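Local coordinates for solute Binding Protein, BlMnBP1 in complex with mannotriose (PDB 6FUV) that binds beta-manno-oligosaccharides such as mannotriose as a solute-binding protein and probably delivers them to an ABC transporter for uptake, at residues Gly14-Asp19 with Ala321-Lys326; Thr73-Asn78 with Met86-Asp91; Gln204-Pro207 with Pro212-Lys215; Gln273-Gly278 with Asp283-Pro288. One frame throughout, in Å; residues are numbered along the deposited sequence.

Contact 1 of 4, residues Gly14-Asp19 with Ala321-Lys326; sequences GETGKD and AMIFVK
Thr16 and Gly17, the two central residues of a type II beta turn running from Glu15 to Lys18, face one turn of helix 315-330 at Ile323, with the CA atoms of Gly17 and Ile323 7.6 Å apart. The turn is closed by Lys18 N and Glu15 O at 3.3 Å. Across the gap a single methyl does the touching: Ile323 CD1 lies 3.5 Å from the carbonyl oxygen Thr16 O and 3.7 Å from Gly17 CA. The longer branch of the isoleucine gets there because CG1 stands anti to the carbonyl carbon and the chain then extends (chi2 169°), so that CD1 leads and CG2 stays behind. Thr16 CG2 stands looser, 4.4 Å from the same methyl. Gly17, at positive phi (68°), presents its CA directly to the methyl. Two polar atoms of Thr16 have partners outside: Thr16 O bonds to Tyr54 OH, and Thr16 OG1 to Lys12 N. Ile323 also packs on Tyr54. The loop before strand 22-28 thus meets the helix through van der Waals contact alone, while the carbonyl and hydroxyl of Thr16 are satisfied by neighbours outside the two segments.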
loop_
_atom_site.group_PDB
_atom_site.type_symbol
_atom_site.label_atom_id
_atom_site.label_comp_id
_atom_site.label_asym_id
_atom_site.label_seq_id
_atom_site.Cartn_x
_atom_site.Cartn_y
_atom_site.Cartn_z
ATOM N N GLY A 14 -21.926 -18.651 8.024
ATOM C CA GLY A 14 -22.415 -19.998 8.163
ATOM C C GLY A 14 -23.910 -20.105 8.312
ATOM O O GLY A 14 -24.433 -21.213 8.409
ATOM N N GLU A 15 -24.613 -18.986 8.326
ATOM C CA GLU A 15 -26.058 -18.915 8.481
ATOM C C GLU A 15 -26.648 -18.054 7.379
ATOM O O GLU A 15 -27.421 -18.518 6.549
ATOM C CB GLU A 15 -26.393 -18.336 9.846
ATOM C CG GLU A 15 -27.853 -18.048 10.124
ATOM C CD GLU A 15 -28.052 -17.553 11.568
ATOM O OE1 GLU A 15 -27.365 -18.073 12.480
ATOM O OE2 GLU A 15 -28.909 -16.663 11.786
ATOM N N THR A 16 -26.228 -16.802 7.326
ATOM C CA THR A 16 -26.715 -15.886 6.310
ATOM C C THR A 16 -26.312 -16.358 4.913
ATOM O O THR A 16 -25.198 -16.806 4.677
ATOM C CB THR A 16 -26.175 -14.460 6.563
ATOM O OG1 THR A 16 -26.476 -14.037 7.905
ATOM C CG2 THR A 16 -26.765 -13.532 5.562
ATOM N N GLY A 17 -27.241 -16.287 3.990
ATOM C CA GLY A 17 -26.983 -16.633 2.610
ATOM C C GLY A 17 -26.715 -18.093 2.354
ATOM O O GLY A 17 -26.238 -18.439 1.258
ATOM N N LYS A 18 -27.047 -18.969 3.311
ATOM C CA LYS A 18 -26.803 -20.385 3.090
ATOM C C LYS A 18 -27.724 -20.969 2.030
ATOM O O LYS A 18 -27.505 -22.100 1.589
ATOM C CB LYS A 18 -26.956 -21.126 4.410
ATOM C CG LYS A 18 -25.673 -21.284 5.161
ATOM C CD LYS A 18 -24.797 -22.396 4.548
ATOM C CE LYS A 18 -24.432 -23.457 5.596
ATOM N NZ LYS A 18 -23.665 -24.591 5.001
ATOM N N ASP A 19 -28.732 -20.226 1.606
ATOM C CA ASP A 19 -29.656 -20.639 0.563
ATOM C C ASP A 19 -29.249 -20.152 -0.821
ATOM O O ASP A 19 -29.909 -20.509 -1.797
ATOM C CB ASP A 19 -31.048 -20.110 0.873
ATOM C CG ASP A 19 -31.073 -18.584 1.035
ATOM O OD1 ASP A 19 -30.306 -18.063 1.913
ATOM O OD2 ASP A 19 -31.843 -17.925 0.273
ATOM N N ALA A 321 -20.994 -11.870 -2.502
ATOM C CA ALA A 321 -19.714 -11.183 -2.450
ATOM C C ALA A 321 -19.469 -10.561 -1.078
ATOM O O ALA A 321 -18.342 -10.583 -0.579
ATOM C CB ALA A 321 -19.665 -10.112 -3.544
ATOM N N MET A 322 -20.509 -10.003 -0.452
ATOM C CA MET A 322 -20.359 -9.458 0.884
ATOM C C MET A 322 -20.035 -10.548 1.881
ATOM O O MET A 322 -19.194 -10.340 2.766
ATOM C CB MET A 322 -21.630 -8.750 1.287
ATOM C CG MET A 322 -21.458 -7.899 2.555
ATOM S SD MET A 322 -22.395 -6.352 2.464
ATOM C CE MET A 322 -22.003 -5.844 0.805
ATOM N N ILE A 323 -20.665 -11.726 1.710
ATOM C CA ILE A 323 -20.376 -12.873 2.550
ATOM C C ILE A 323 -18.939 -13.295 2.341
ATOM O O ILE A 323 -18.238 -13.572 3.317
ATOM C CB ILE A 323 -21.359 -14.013 2.259
ATOM C CG1 ILE A 323 -22.731 -13.670 2.820
ATOM C CG2 ILE A 323 -20.763 -15.315 2.796
ATOM C CD1 ILE A 323 -23.851 -14.594 2.379
ATOM N N PHE A 324 -18.448 -13.278 1.087
ATOM C CA PHE A 324 -17.055 -13.677 0.886
ATOM C C PHE A 324 -16.103 -12.689 1.528
ATOM O O PHE A 324 -15.095 -13.088 2.119
ATOM C CB PHE A 324 -16.721 -13.820 -0.587
ATOM C CG PHE A 324 -15.308 -14.247 -0.847
ATOM C CD1 PHE A 324 -14.936 -15.549 -0.685
ATOM C CD2 PHE A 324 -14.375 -13.356 -1.302
ATOM C CE1 PHE A 324 -13.642 -15.947 -0.944
ATOM C CE2 PHE A 324 -13.108 -13.738 -1.542
ATOM C CZ PHE A 324 -12.734 -15.039 -1.372
ATOM N N VAL A 325 -16.408 -11.393 1.426
ATOM C CA VAL A 325 -15.523 -10.391 2.004
ATOM C C VAL A 325 -15.446 -10.575 3.518
ATOM O O VAL A 325 -14.364 -10.513 4.131
ATOM C CB VAL A 325 -16.012 -8.978 1.627
ATOM C CG1 VAL A 325 -15.156 -7.944 2.378
ATOM C CG2 VAL A 325 -15.876 -8.723 0.140
ATOM N N LYS A 326 -16.606 -10.762 4.142
ATOM C CA LYS A 326 -16.650 -10.960 5.571
ATOM C C LYS A 326 -15.880 -12.196 5.971
ATOM O O LYS A 326 -15.202 -12.178 6.999
ATOM C CB LYS A 326 -18.089 -11.025 6.046
ATOM C CG LYS A 326 -18.158 -11.025 7.581
ATOM C CD LYS A 326 -19.345 -10.279 8.131
ATOM C CE LYS A 326 -19.449 -10.348 9.637
ATOM N NZ LYS A 326 -20.660 -9.618 10.137
#

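Contact 2 of 4, residues Thr73-Asn78 with Met86-Asp91; sequences TRLQAN and MIPAVD
Next to a bound polyethylene glycol fragment, probably from the crystallisation liquor, whose pocket takes in Ile87 to Val90, the loop leaving strand 84-86 turns back against helix 67-77. Within 73-78, Leu75 meets it, and the nearest CA atoms, those of Leu75 and Pro88, are 9.2 Å apart. Leu75 CD1 carries the whole contact: it is 3.6 Å from Pro88 CG and 3.6 Å from Val90 CG2. The methyl points at the CG corner of the proline ring, whereas the valine crosses the leucine obliquely. With CG anti to its carbonyl carbon and chi2 at 174°, Leu75 sends CD1 out from the helix into the angle between the two loop residues. That angle is made by an inverse gamma turn centred on Ala89, in which Val90 N bonds to Pro88 O at 2.7 Å; it directs Pro88 and Val90 to the helix and turns Ala89 away. Earlier in the helix, Ala71 and Leu72 also touch Pro88, and Trp82 and Met85 pack on Leu75. Strands 57-63 and 84-86, both parallel to strand 22-28 and linked through helix 67-77, form a beta-alpha-beta crossover; a strand-end loop bordering the ligand cleft is typical of the periplasmic-binding-protein fold.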
loop_
_atom_site.group_PDB
_atom_site.type_symbol
_atom_site.label_atom_id
_atom_site.label_comp_id
_atom_site.label_asym_id
_atom_site.label_seq_id
_atom_site.Cartn_x
_atom_site.Cartn_y
_atom_site.Cartn_z
ATOM N N THR A 73 -9.925 0.775 -15.952
ATOM C CA THR A 73 -10.539 0.437 -17.225
ATOM C C THR A 73 -11.743 -0.463 -17.006
ATOM O O THR A 73 -12.771 -0.293 -17.657
ATOM C CB THR A 73 -9.497 -0.234 -18.120
ATOM O OG1 THR A 73 -8.444 0.674 -18.379
ATOM C CG2 THR A 73 -10.070 -0.662 -19.441
ATOM N N ARG A 74 -11.648 -1.407 -16.074
ATOM C CA ARG A 74 -12.766 -2.313 -15.820
ATOM C C ARG A 74 -13.982 -1.562 -15.290
ATOM O O ARG A 74 -15.116 -1.907 -15.610
ATOM C CB ARG A 74 -12.320 -3.401 -14.833
ATOM C CG ARG A 74 -13.302 -4.483 -14.626
ATOM C CD ARG A 74 -13.318 -5.401 -15.809
ATOM N NE ARG A 74 -12.272 -6.389 -15.674
ATOM C CZ ARG A 74 -12.462 -7.620 -15.243
ATOM N NH1 ARG A 74 -13.670 -8.032 -14.946
ATOM N NH2 ARG A 74 -11.444 -8.447 -15.165
ATOM N N LEU A 75 -13.763 -0.520 -14.502
ATOM C CA LEU A 75 -14.876 0.267 -13.972
ATOM C C LEU A 75 -15.513 1.103 -15.083
ATOM O O LEU A 75 -16.732 1.283 -15.123
ATOM C CB LEU A 75 -14.385 1.174 -12.841
ATOM C CG LEU A 75 -13.875 0.557 -11.559
ATOM C CD1 LEU A 75 -13.299 1.679 -10.669
ATOM C CD2 LEU A 75 -14.919 -0.207 -10.804
ATOM N N GLN A 76 -14.702 1.617 -16.007
ATOM C CA GLN A 76 -15.261 2.278 -17.174
ATOM C C GLN A 76 -16.085 1.319 -18.026
ATOM O O GLN A 76 -17.051 1.733 -18.640
ATOM C CB GLN A 76 -14.142 2.878 -18.002
ATOM C CG GLN A 76 -14.586 3.405 -19.339
ATOM C CD GLN A 76 -13.444 4.114 -20.076
ATOM O OE1 GLN A 76 -12.377 3.542 -20.312
ATOM N NE2 GLN A 76 -13.672 5.344 -20.449
ATOM N N ALA A 77 -15.737 0.041 -18.079
ATOM C CA ALA A 77 -16.495 -0.906 -18.880
ATOM C C ALA A 77 -17.927 -1.009 -18.402
ATOM O O ALA A 77 -18.808 -1.364 -19.178
ATOM C CB ALA A 77 -15.827 -2.276 -18.824
ATOM N N ASN A 78 -18.179 -0.743 -17.121
ATOM C CA ASN A 78 -19.541 -0.655 -16.588
ATOM C C ASN A 78 -20.362 -1.894 -16.911
ATOM O O ASN A 78 -21.427 -1.808 -17.500
ATOM C CB ASN A 78 -20.253 0.574 -17.142
ATOM C CG ASN A 78 -21.513 0.936 -16.380
ATOM O OD1 ASN A 78 -21.718 0.523 -15.249
ATOM N ND2 ASN A 78 -22.356 1.733 -16.999
ATOM N N MET A 86 -10.412 -5.076 -6.101
ATOM C CA MET A 86 -9.640 -4.170 -5.265
ATOM C C MET A 86 -9.846 -2.750 -5.761
ATOM O O MET A 86 -9.546 -2.436 -6.912
ATOM C CB MET A 86 -8.158 -4.520 -5.306
ATOM C CG MET A 86 -7.850 -5.892 -4.795
ATOM S SD MET A 86 -8.581 -6.245 -3.190
ATOM C CE MET A 86 -7.711 -7.859 -2.906
ATOM N N ILE A 87 -10.356 -1.893 -4.888
ATOM C CA ILE A 87 -10.777 -0.559 -5.296
ATOM C C ILE A 87 -9.553 0.181 -5.815
ATOM O O ILE A 87 -8.563 0.285 -5.094
ATOM C CB ILE A 87 -11.439 0.203 -4.140
ATOM C CG1 ILE A 87 -12.681 -0.508 -3.696
ATOM C CG2 ILE A 87 -11.720 1.625 -4.583
ATOM C CD1 ILE A 87 -13.369 0.166 -2.517
ATOM N N PRO A 88 -9.571 0.703 -7.037
ATOM C CA PRO A 88 -8.412 1.446 -7.548
ATOM C C PRO A 88 -8.456 2.911 -7.174
ATOM O O PRO A 88 -9.166 3.257 -6.248
ATOM C CB PRO A 88 -8.511 1.190 -9.059
ATOM C CG PRO A 88 -10.017 1.070 -9.327
ATOM C CD PRO A 88 -10.581 0.437 -8.078
ATOM N N ALA A 89 -7.704 3.776 -7.843
ATOM C CA ALA A 89 -7.632 5.183 -7.460
ATOM C C ALA A 89 -8.902 5.895 -7.933
ATOM O O ALA A 89 -8.918 6.716 -8.845
ATOM C CB ALA A 89 -6.368 5.831 -8.008
ATOM N N VAL A 90 -9.977 5.595 -7.258
ATOM C CA VAL A 90 -11.248 6.301 -7.356
ATOM C C VAL A 90 -11.377 7.276 -6.187
ATOM O O VAL A 90 -11.068 6.939 -5.044
ATOM C CB VAL A 90 -12.410 5.286 -7.381
ATOM C CG1 VAL A 90 -13.666 5.918 -6.906
ATOM C CG2 VAL A 90 -12.546 4.700 -8.797
ATOM N N ASP A 91 -11.806 8.499 -6.475
ATOM C CA ASP A 91 -12.014 9.462 -5.398
ATOM C C ASP A 91 -13.139 9.012 -4.476
ATOM O O ASP A 91 -14.083 8.367 -4.907
ATOM C CB ASP A 91 -12.361 10.828 -5.969
ATOM C CG ASP A 91 -11.157 11.573 -6.412
ATOM O OD1 ASP A 91 -10.102 11.348 -5.786
ATOM O OD2 ASP A 91 -11.269 12.358 -7.375
#

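Contact 3 of 4, residues Gln204-Pro207 with Pro212-Lys215; sequences QIMP and PFAK
Met206 reaches from the short 3-10 segment after helix 201-205 across to Pro212 and Phe213, bridging a chain reversal in which the CA atoms of Met206 and Pro212 come within 6.0 Å. Its CB does not point straight at the opposite segment; the later atoms make the approach. CG, set anti to the carbonyl carbon (chi1 -79°), is the first to touch, 4.1 Å from Pro212 CB, and there the methionine and the proline ring cross at about a right angle. SD continues the chain in the extended sense (chi2 -165°). At SD the chain bends (chi3 58°), which brings the terminal methyl CE to 4.1 Å from Phe213 CZ, the far end of the phenyl ring. Methionine and phenylalanine again cross nearly perpendicularly. Both distances are those of relaxed apolar packing, and one methionine side chain touches two consecutive residues of the returning loop.

The same residues are held from outside by helix 409-426 and helix 375-383. Met206 O accepts from Trp420 NE1 and Phe213 N gives its hydrogen to Asp417 OD1, both partners on helix 409-426, while the ring of Phe213 meets Trp416 edge-to-face and Phe376 of helix 375-383 packs on Met206. The loop from helix 201-205 to helix 223-236 packs its Met206, Pro212 and Phe213 together and against helix 409-426, within the alpha-helical part of the solute-binding protein.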
loop_
_atom_site.group_PDB
_atom_site.type_symbol
_atom_site.label_atom_id
_atom_site.label_comp_id
_atom_site.label_asym_id
_atom_site.label_seq_id
_atom_site.Cartn_x
_atom_site.Cartn_y
_atom_site.Cartn_z
ATOM N N GLN A 204 -5.014 17.032 6.839
ATOM C CA GLN A 204 -5.360 18.299 7.471
ATOM C C GLN A 204 -4.324 19.388 7.295
ATOM O O GLN A 204 -4.701 20.519 7.221
ATOM C CB GLN A 204 -5.597 18.101 8.963
ATOM C CG GLN A 204 -6.756 17.155 9.306
ATOM C CD GLN A 204 -7.080 17.158 10.783
ATOM O OE1 GLN A 204 -6.770 18.100 11.494
ATOM N NE2 GLN A 204 -7.728 16.118 11.237
ATOM N N ILE A 205 -3.047 19.069 7.184
ATOM C CA ILE A 205 -2.025 20.071 6.975
ATOM C C ILE A 205 -1.764 20.273 5.493
ATOM O O ILE A 205 -1.746 21.404 5.009
ATOM C CB ILE A 205 -0.730 19.684 7.716
ATOM C CG1 ILE A 205 -0.983 19.580 9.207
ATOM C CG2 ILE A 205 0.332 20.706 7.373
ATOM C CD1 ILE A 205 0.244 19.537 10.044
ATOM N N MET A 206 -1.488 19.191 4.766
ATOM C CA MET A 206 -1.157 19.295 3.343
ATOM C C MET A 206 -2.188 20.061 2.527
ATOM O O MET A 206 -1.794 20.921 1.727
ATOM C CB MET A 206 -0.950 17.884 2.780
ATOM C CG MET A 206 0.401 17.273 3.101
ATOM S SD MET A 206 0.820 15.838 2.142
ATOM C CE MET A 206 0.743 16.437 0.472
ATOM N N PRO A 207 -3.498 19.844 2.676
ATOM C CA PRO A 207 -4.454 20.664 1.914
ATOM C C PRO A 207 -4.505 22.131 2.353
ATOM O O PRO A 207 -5.198 22.931 1.731
ATOM C CB PRO A 207 -5.775 19.933 2.151
ATOM C CG PRO A 207 -5.608 19.324 3.534
ATOM C CD PRO A 207 -4.162 18.889 3.582
ATOM N N PRO A 212 4.258 21.827 1.074
ATOM C CA PRO A 212 4.510 20.635 1.889
ATOM C C PRO A 212 5.754 19.877 1.500
ATOM O O PRO A 212 6.188 19.000 2.282
ATOM C CB PRO A 212 3.252 19.793 1.682
ATOM C CG PRO A 212 2.747 20.233 0.351
ATOM C CD PRO A 212 3.030 21.722 0.290
ATOM N N PHE A 213 6.333 20.149 0.323
ATOM C CA PHE A 213 7.470 19.374 -0.153
ATOM C C PHE A 213 8.792 20.091 0.080
ATOM O O PHE A 213 9.847 19.519 -0.192
ATOM C CB PHE A 213 7.314 19.023 -1.643
ATOM C CG PHE A 213 6.061 18.256 -1.940
ATOM C CD1 PHE A 213 5.939 16.917 -1.585
ATOM C CD2 PHE A 213 5.003 18.882 -2.514
ATOM C CE1 PHE A 213 4.780 16.258 -1.723
ATOM C CE2 PHE A 213 3.822 18.181 -2.757
ATOM C CZ PHE A 213 3.728 16.854 -2.366
ATOM N N ALA A 214 8.764 21.308 0.610
ATOM C CA ALA A 214 10.001 22.008 0.903
ATOM C C ALA A 214 10.737 21.374 2.093
ATOM O O ALA A 214 10.143 20.779 2.997
ATOM C CB ALA A 214 9.699 23.477 1.184
ATOM N N LYS A 215 12.056 21.498 2.072
ATOM C CA LYS A 215 12.870 21.060 3.190
ATOM C C LYS A 215 12.427 21.784 4.454
ATOM O O LYS A 215 12.072 22.957 4.433
ATOM C CB LYS A 215 14.356 21.316 2.894
ATOM C CG LYS A 215 15.279 20.842 4.028
ATOM C CD LYS A 215 16.757 20.881 3.633
ATOM C CE LYS A 215 17.218 22.282 3.325
ATOM N NZ LYS A 215 18.683 22.378 3.083
#

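Contact 4 of 4, residues Gln273-Gly278 with Asp283-Pro288; sequences QMKQAG and DVQYMP. With BMA (beta-D-mannopyranose), chain B.
In the sugar site of this solute-binding-protein fold, the flat amide of Gln273 meets a mannose residue of the bound mannotriose with its two polar atoms, OE1 taking a hydrogen bond from BMA O2 at 2.6 Å and NE2 giving one to BMA O3 at 2.9 Å (169° at the hydrogen). Two neighbouring hydroxyls are thus read by one side chain, a bidentate grip that fixes the rotation of the amide; a weak hydrogen bond from Lys253 NZ also reaches OE1. Trp249 and Arg30 pack against Gln273, and Glu250, Trp249 and Lys253 also hydrogen-bond this sugar. Behind the site, helix 270-275 leads through a short loop into strand 284-288, an edge strand of the four-stranded mixed sheet. Met274 and Lys275 of the helix pack on Val284: CG1 of the valine lies 4.0 Å from Met274 CB, and CG2 lies 3.9 Å from the carbonyl oxygen Met274 O. Lys275 runs alongside the valine in the opposite direction, its CG 3.9 Å from Val284 CB. The lysine chain stays extended until chi4, where a bend (-54°) turns the ammonium back onto the strand. Ala281 O is a second acceptor for Lys275 NZ, and a water weakly links it to Gln285 NE2, whose stronger partner is Asp282 O. Lys275 NZ donates to Val284 O at 2.6 Å, approaching nearly along the C=O axis (162°).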
loop_
_atom_site.group_PDB
_atom_site.type_symbol
_atom_site.label_atom_id
_atom_site.label_comp_id
_atom_site.label_asym_id
_atom_site.label_seq_id
_atom_site.Cartn_x
_atom_site.Cartn_y
_atom_site.Cartn_z
ATOM N N GLN A 273 6.462 -12.256 0.360
ATOM C CA GLN A 273 6.636 -12.615 -1.043
ATOM C C GLN A 273 8.113 -12.839 -1.333
ATOM O O GLN A 273 8.471 -13.686 -2.153
ATOM C CB GLN A 273 6.083 -11.519 -1.982
ATOM C CG GLN A 273 4.595 -11.228 -1.871
ATOM C CD GLN A 273 4.035 -10.317 -2.945
ATOM O OE1 GLN A 273 4.618 -10.115 -3.987
ATOM N NE2 GLN A 273 2.870 -9.794 -2.689
ATOM N N MET A 274 8.991 -12.053 -0.716
ATOM C CA MET A 274 10.412 -12.216 -0.952
ATOM C C MET A 274 11.055 -13.237 -0.029
ATOM O O MET A 274 12.033 -13.860 -0.429
ATOM C CB MET A 274 11.079 -10.859 -0.814
ATOM C CG MET A 274 10.591 -9.869 -1.869
ATOM S SD MET A 274 11.415 -8.294 -1.852
ATOM C CE MET A 274 10.493 -7.422 -3.106
ATOM N N LYS A 275 10.537 -13.411 1.192
ATOM C CA LYS A 275 10.953 -14.527 2.025
ATOM C C LYS A 275 10.747 -15.838 1.298
ATOM O O LYS A 275 11.617 -16.713 1.344
ATOM C CB LYS A 275 10.179 -14.528 3.337
ATOM C CG LYS A 275 10.674 -13.610 4.416
ATOM C CD LYS A 275 9.879 -13.822 5.758
ATOM C CE LYS A 275 10.473 -13.042 6.931
ATOM N NZ LYS A 275 11.941 -13.332 7.150
ATOM N N GLN A 276 9.603 -15.970 0.609
ATOM C CA GLN A 276 9.191 -17.179 -0.095
ATOM C C GLN A 276 9.855 -17.352 -1.450
ATOM O O GLN A 276 9.743 -18.422 -2.037
ATOM C CB GLN A 276 7.670 -17.171 -0.340
ATOM C CG GLN A 276 6.746 -17.201 0.864
ATOM C CD GLN A 276 5.255 -16.843 0.462
ATOM O OE1 GLN A 276 4.957 -16.493 -0.704
ATOM N NE2 GLN A 276 4.358 -16.867 1.438
ATOM N N ALA A 277 10.487 -16.332 -1.989
ATOM C CA ALA A 277 11.014 -16.374 -3.341
ATOM C C ALA A 277 12.329 -17.102 -3.434
ATOM O O ALA A 277 12.960 -17.139 -4.479
ATOM C CB ALA A 277 11.157 -14.945 -3.872
ATOM N N GLY A 278 12.759 -17.700 -2.344
ATOM C CA GLY A 278 14.026 -18.389 -2.366
ATOM C C GLY A 278 14.201 -19.166 -1.093
ATOM O O GLY A 278 13.327 -19.220 -0.255
ATOM N N ASP A 283 16.925 -14.442 5.956
ATOM C CA ASP A 283 17.732 -13.258 5.663
ATOM C C ASP A 283 16.896 -12.060 5.203
ATOM O O ASP A 283 17.382 -10.932 5.250
ATOM C CB ASP A 283 18.782 -13.554 4.590
ATOM C CG ASP A 283 19.651 -14.790 4.909
ATOM O OD1 ASP A 283 19.833 -15.116 6.091
ATOM O OD2 ASP A 283 20.220 -15.361 3.984
ATOM N N VAL A 284 15.657 -12.269 4.780
ATOM C CA VAL A 284 14.800 -11.194 4.298
ATOM C C VAL A 284 14.022 -10.638 5.480
ATOM O O VAL A 284 13.183 -11.317 6.073
ATOM C CB VAL A 284 13.858 -11.687 3.191
ATOM C CG1 VAL A 284 13.076 -10.515 2.685
ATOM C CG2 VAL A 284 14.623 -12.418 2.123
ATOM N N GLN A 285 14.279 -9.387 5.811
ATOM C CA GLN A 285 13.761 -8.723 6.988
ATOM C C GLN A 285 13.075 -7.434 6.577
ATOM O O GLN A 285 13.088 -7.022 5.425
ATOM C CB GLN A 285 14.884 -8.419 7.983
ATOM C CG GLN A 285 15.573 -9.647 8.503
ATOM C CD GLN A 285 14.741 -10.397 9.484
ATOM O OE1 GLN A 285 14.067 -9.808 10.301
ATOM N NE2 GLN A 285 14.764 -11.720 9.391
ATOM N N TYR A 286 12.507 -6.765 7.561
ATOM C CA TYR A 286 11.713 -5.567 7.332
ATOM C C TYR A 286 12.077 -4.536 8.375
ATOM O O TYR A 286 11.964 -4.812 9.552
ATOM C CB TYR A 286 10.232 -5.933 7.406
ATOM C CG TYR A 286 9.270 -4.807 7.109
ATOM C CD1 TYR A 286 9.347 -4.098 5.945
ATOM C CD2 TYR A 286 8.282 -4.475 8.007
ATOM C CE1 TYR A 286 8.452 -3.092 5.676
ATOM C CE2 TYR A 286 7.410 -3.472 7.779
ATOM C CZ TYR A 286 7.476 -2.786 6.603
ATOM O OH TYR A 286 6.601 -1.761 6.388
ATOM N N MET A 287 12.513 -3.371 7.934
ATOM C CA MET A 287 12.865 -2.282 8.820
ATOM C C MET A 287 12.006 -1.040 8.610
ATOM O O MET A 287 11.482 -0.789 7.516
ATOM C CB MET A 287 14.339 -1.880 8.666
ATOM C CG MET A 287 14.809 -1.639 7.328
ATOM S SD MET A 287 16.490 -0.939 7.284
ATOM C CE MET A 287 16.039 0.712 7.569
ATOM N N PRO A 288 11.895 -0.228 9.657
ATOM C CA PRO A 288 11.226 1.068 9.508
ATOM C C PRO A 288 11.967 1.920 8.496
ATOM O O PRO A 288 13.176 1.804 8.327
ATOM C CB PRO A 288 11.300 1.667 10.908
ATOM C CG PRO A 288 11.312 0.439 11.776
ATOM C CD PRO A 288 12.196 -0.516 11.064
HETATM C C1 BMA B . 2.535 -9.881 -8.139
HETATM C C2 BMA B . 2.690 -9.594 -6.645
HETATM C C3 BMA B . 1.794 -8.385 -6.287
HETATM C C4 BMA B . 2.200 -7.187 -7.173
HETATM C C5 BMA B . 2.187 -7.583 -8.656
HETATM C C6 BMA B . 2.692 -6.452 -9.595
HETATM O O1 BMA B . 3.355 -10.935 -8.429
HETATM O O2 BMA B . 4.039 -9.212 -6.334
HETATM O O3 BMA B . 1.851 -8.138 -4.898
HETATM O O4 BMA B . 1.302 -6.075 -7.076
HETATM O O5 BMA B . 2.988 -8.773 -8.861
HETATM O O6 BMA B . 2.412 -6.799 -10.946
HETATM O O HOH W 1 11.952 -13.376 10.585
#

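Contacts 1, 2 and 3 are buried. Contacts 2 and 3 are apolar; contact 1 sets a methyl against a carbonyl and a glycine CA; contact 4, only partly buried, adds a lysine-to-carbonyl hydrogen bond. Contacts 1 and 2 both flank the large mixed sheet: helix 315-330 packs on strands 84-86 and 298-309, and the loop of contact 2 leaves strand 84-86; yet they are about 24 Å apart between centres. Contact 4 belongs to the smaller sheet, across the chain's centre from contact 2, and has a residue that hydrogen-bonds the glycan. Contact 3 lies among helices, across the centre from contact 1. Contacts 2, 3 and 4 join neighbours in sequence; contact 1 joins segments some 300 residues apart.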